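Local atomic coordinates of putative cytoplasmic protein (PDB entry 4HFL), a protein that probably acts as a type VI secretion amidase effector that cleaves amide bonds in the peptide stems of the peptidoglycan of rival bacteria. Residues A[126-131]-A[170-175]. Sequence-based numbering, arbitrary orientation.
Sequences GIIIFT and ATFWSL
I129 CG1 (chi1 -60°) and W173 CG (chi1 -65°) both lie beside their own backbone N, anti to the carbonyl carbon. I129 is extended beyond CG1, with chi2 172° placing CD1. I129 CD1 lies 3.6 Å from W173 CZ3, near the ring plane, and almost as close to CH2. I127 O also sits at this ring's edge, in plane. On the other face of the sheet, F172 has CG anti to its backbone N. Its ring edge faces I128 and G126, and the CD1-CE1 side does the touching. F172 CE1 comes within 3.5 Å of G126 N, and F172 CD1 is 4.1 Å from I128 CB. A170 CB touches F130 CD1 on this same face. Beyond the strand end, L175 CD1 packs on I127 CG1 at 3.7 Å.

Two pairs of backbone hydrogen bonds join the antiparallel strands, at I127 with W173 and at I129 with T171. The I129 N to T171 O bond is short, 2.7 Å, and nearly straight. The I127 N to W173 O bond is 2.9 Å long and more bent. W173 O also receives a CA-H contact from G126 CA at 3.2 Å. G126 has no side chain, which lets the two backbones come this close.

These are the two central strands of a four-stranded antiparallel sheet. G126, I128 and F130 bond instead to strand 138-145, so 126-131 uses alternate residues for its two neighbours. Helix 95-106 covers the face of I127, I129 and W173. T171 OG1 is bonded to N169 OD1 and S112 OG. The side-chain chemistry is largely apolar, with T171 the polar exception on the face of I129 and W173. Four backbone bonds join the inner strands, and the indole's rotation is fixed by NE1 to G107 O, with I129 at the CZ3-CH2 edge.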
ATOM      1  N   GLY A 126      12.024  -1.985  -1.371  1.00 21.12           N
ATOM      2  CA  GLY A 126      11.128  -0.997  -1.943  1.00 18.29           C
ATOM      3  C   GLY A 126       9.657  -1.262  -1.685  1.00 18.17           C
ATOM      4  O   GLY A 126       9.287  -1.907  -0.708  1.00 17.67           O
ATOM      5  N   ILE A 127       8.816  -0.741  -2.571  1.00 19.46           N
ATOM      6  CA  ILE A 127       7.373  -0.915  -2.468  1.00 16.50           C
ATOM      7  C   ILE A 127       6.956  -2.132  -3.283  1.00 19.40           C
ATOM      8  O   ILE A 127       7.358  -2.272  -4.431  1.00 16.96           O
ATOM      9  CB  ILE A 127       6.639   0.308  -3.055  1.00 18.78           C
ATOM     10  CG1 ILE A 127       6.899   1.552  -2.204  1.00 26.34           C
ATOM     11  CG2 ILE A 127       5.122   0.033  -3.182  1.00 18.68           C
ATOM     12  CD1 ILE A 127       6.287   2.808  -2.790  1.00 28.86           C
ATOM     13  N   ILE A 128       6.116  -2.993  -2.714  1.00 12.65           N
ATOM     14  CA  ILE A 128       5.695  -4.198  -3.426  1.00 12.31           C
ATOM     15  C   ILE A 128       4.167  -4.390  -3.372  1.00 19.25           C
ATOM     16  O   ILE A 128       3.543  -4.181  -2.326  1.00 20.65           O
ATOM     17  CB  ILE A 128       6.480  -5.452  -2.919  1.00 19.74           C
ATOM     18  CG1 ILE A 128       6.338  -6.626  -3.890  1.00 21.15           C
ATOM     19  CG2 ILE A 128       6.048  -5.854  -1.501  1.00 16.03           C
ATOM     20  CD1 ILE A 128       7.309  -7.768  -3.572  1.00 20.80           C
ATOM     21  N   ILE A 129       3.579  -4.757  -4.511  1.00 15.57           N
ATOM     22  CA  ILE A 129       2.150  -5.054  -4.616  1.00 16.56           C
ATOM     23  C   ILE A 129       1.962  -6.526  -4.976  1.00 24.87           C
ATOM     24  O   ILE A 129       2.468  -6.985  -6.007  1.00 21.85           O
ATOM     25  CB  ILE A 129       1.491  -4.272  -5.777  1.00 20.22           C
ATOM     26  CG1 ILE A 129       1.621  -2.756  -5.591  1.00 14.63           C
ATOM     27  CG2 ILE A 129       0.025  -4.692  -5.955  1.00 21.25           C
ATOM     28  CD1 ILE A 129       1.154  -1.978  -6.823  1.00 17.76           C
ATOM     29  N   PHE A 130       1.195  -7.245  -4.163  1.00 24.14           N
ATOM     30  CA  PHE A 130       0.861  -8.636  -4.428  1.00 19.96           C
ATOM     31  C   PHE A 130      -0.592  -8.680  -4.863  1.00 22.75           C
ATOM     32  O   PHE A 130      -1.446  -8.248  -4.120  1.00 26.22           O
ATOM     33  CB  PHE A 130       0.961  -9.446  -3.134  1.00 18.05           C
ATOM     34  CG  PHE A 130       2.338  -9.475  -2.527  1.00 21.25           C
ATOM     35  CD1 PHE A 130       3.325 -10.304  -3.041  1.00 18.00           C
ATOM     36  CD2 PHE A 130       2.639  -8.683  -1.425  1.00 21.55           C
ATOM     37  CE1 PHE A 130       4.590 -10.343  -2.468  1.00 20.46           C
ATOM     38  CE2 PHE A 130       3.895  -8.724  -0.846  1.00 20.66           C
ATOM     39  CZ  PHE A 130       4.876  -9.556  -1.370  1.00 15.45           C
ATOM     40  N   THR A 131      -0.903  -9.218  -6.039  1.00 19.53           N
ATOM     41  CA  THR A 131      -2.315  -9.352  -6.405  1.00 13.82           C
ATOM     42  C   THR A 131      -2.651 -10.799  -6.627  1.00 19.51           C
ATOM     43  O   THR A 131      -1.765 -11.612  -6.861  1.00 18.40           O
ATOM     44  CB  THR A 131      -2.671  -8.577  -7.666  1.00 19.38           C
ATOM     45  OG1 THR A 131      -1.768  -8.963  -8.706  1.00 23.00           O
ATOM     46  CG2 THR A 131      -2.560  -7.067  -7.416  1.00 20.61           C
ATOM     47  N   ALA A 170       3.437 -10.273  -8.533  1.00 16.67           N
ATOM     48  CA  ALA A 170       4.026  -9.289  -7.617  1.00 15.52           C
ATOM     49  C   ALA A 170       4.637  -8.230  -8.496  1.00 21.09           C
ATOM     50  O   ALA A 170       5.260  -8.548  -9.518  1.00 18.78           O
ATOM     51  CB  ALA A 170       5.074  -9.901  -6.738  1.00 16.72           C
ATOM     52  N   THR A 171       4.449  -6.977  -8.089  1.00 18.76           N
ATOM     53  CA  THR A 171       4.896  -5.809  -8.830  1.00 17.63           C
ATOM     54  C   THR A 171       5.617  -4.919  -7.813  1.00 19.45           C
ATOM     55  O   THR A 171       5.118  -4.695  -6.704  1.00 16.38           O
ATOM     56  CB  THR A 171       3.678  -5.080  -9.454  1.00 20.28           C
ATOM     57  OG1 THR A 171       3.072  -5.924 -10.441  1.00 19.93           O
ATOM     58  CG2 THR A 171       4.089  -3.786 -10.133  1.00 19.95           C
ATOM     59  N   PHE A 172       6.787  -4.423  -8.199  1.00 21.27           N
ATOM     60  CA  PHE A 172       7.763  -3.909  -7.263  1.00 19.73           C
ATOM     61  C   PHE A 172       8.548  -2.721  -7.816  1.00 18.85           C
ATOM     62  O   PHE A 172       9.014  -2.763  -8.978  1.00 17.35           O
ATOM     63  CB  PHE A 172       8.747  -5.026  -6.910  1.00 18.67           C
ATOM     64  CG  PHE A 172       9.974  -4.542  -6.173  1.00 19.17           C
ATOM     65  CD1 PHE A 172       9.951  -4.415  -4.796  1.00 17.31           C
ATOM     66  CD2 PHE A 172      11.142  -4.226  -6.856  1.00 19.58           C
ATOM     67  CE1 PHE A 172      11.071  -3.962  -4.106  1.00 21.51           C
ATOM     68  CE2 PHE A 172      12.273  -3.772  -6.176  1.00 18.06           C
ATOM     69  CZ  PHE A 172      12.234  -3.643  -4.796  1.00 18.11           C
ATOM     70  N   TRP A 173       8.712  -1.701  -6.963  1.00 19.00           N
ATOM     71  CA  TRP A 173       9.582  -0.536  -7.227  1.00 19.86           C
ATOM     72  C   TRP A 173      10.674  -0.446  -6.177  1.00 19.78           C
ATOM     73  O   TRP A 173      10.391  -0.456  -4.970  1.00 15.20           O
ATOM     74  CB  TRP A 173       8.792   0.783  -7.157  1.00 16.66           C
ATOM     75  CG  TRP A 173       7.725   0.975  -8.218  1.00 13.41           C
ATOM     76  CD1 TRP A 173       7.834   1.723  -9.349  1.00 15.86           C
ATOM     77  CD2 TRP A 173       6.389   0.449  -8.210  1.00 17.30           C
ATOM     78  NE1 TRP A 173       6.661   1.672 -10.067  1.00 17.21           N
ATOM     79  CE2 TRP A 173       5.757   0.905  -9.386  1.00 19.15           C
ATOM     80  CE3 TRP A 173       5.668  -0.370  -7.328  1.00 18.54           C
ATOM     81  CZ2 TRP A 173       4.439   0.563  -9.709  1.00 21.53           C
ATOM     82  CZ3 TRP A 173       4.365  -0.703  -7.648  1.00 23.83           C
ATOM     83  CH2 TRP A 173       3.763  -0.242  -8.834  1.00 23.23           C
ATOM     84  N   SER A 174      11.922  -0.321  -6.622  1.00 17.57           N
ATOM     85  CA  SER A 174      13.039  -0.114  -5.701  1.00 14.79           C
ATOM     86  C   SER A 174      12.959   1.264  -5.053  1.00 16.99           C
ATOM     87  O   SER A 174      12.639   2.262  -5.715  1.00 16.07           O
ATOM     88  CB  SER A 174      14.385  -0.234  -6.447  1.00 24.00           C
ATOM     89  OG  SER A 174      14.701  -1.585  -6.703  1.00 28.64           O
ATOM     90  N   LEU A 175      13.265   1.321  -3.762  1.00 16.04           N
ATOM     91  CA  LEU A 175      13.440   2.603  -3.090  1.00 16.93           C
ATOM     92  C   LEU A 175      14.851   2.673  -2.533  1.00 17.51           C
ATOM     93  O   LEU A 175      15.366   1.667  -2.014  1.00 21.28           O
ATOM     94  CB  LEU A 175      12.398   2.792  -1.977  1.00 19.41           C
ATOM     95  CG  LEU A 175      10.903   2.789  -2.349  1.00 15.71           C
ATOM     96  CD1 LEU A 175      10.060   3.057  -1.110  1.00 13.86           C
ATOM     97  CD2 LEU A 175      10.556   3.806  -3.440  1.00 13.22           C
TER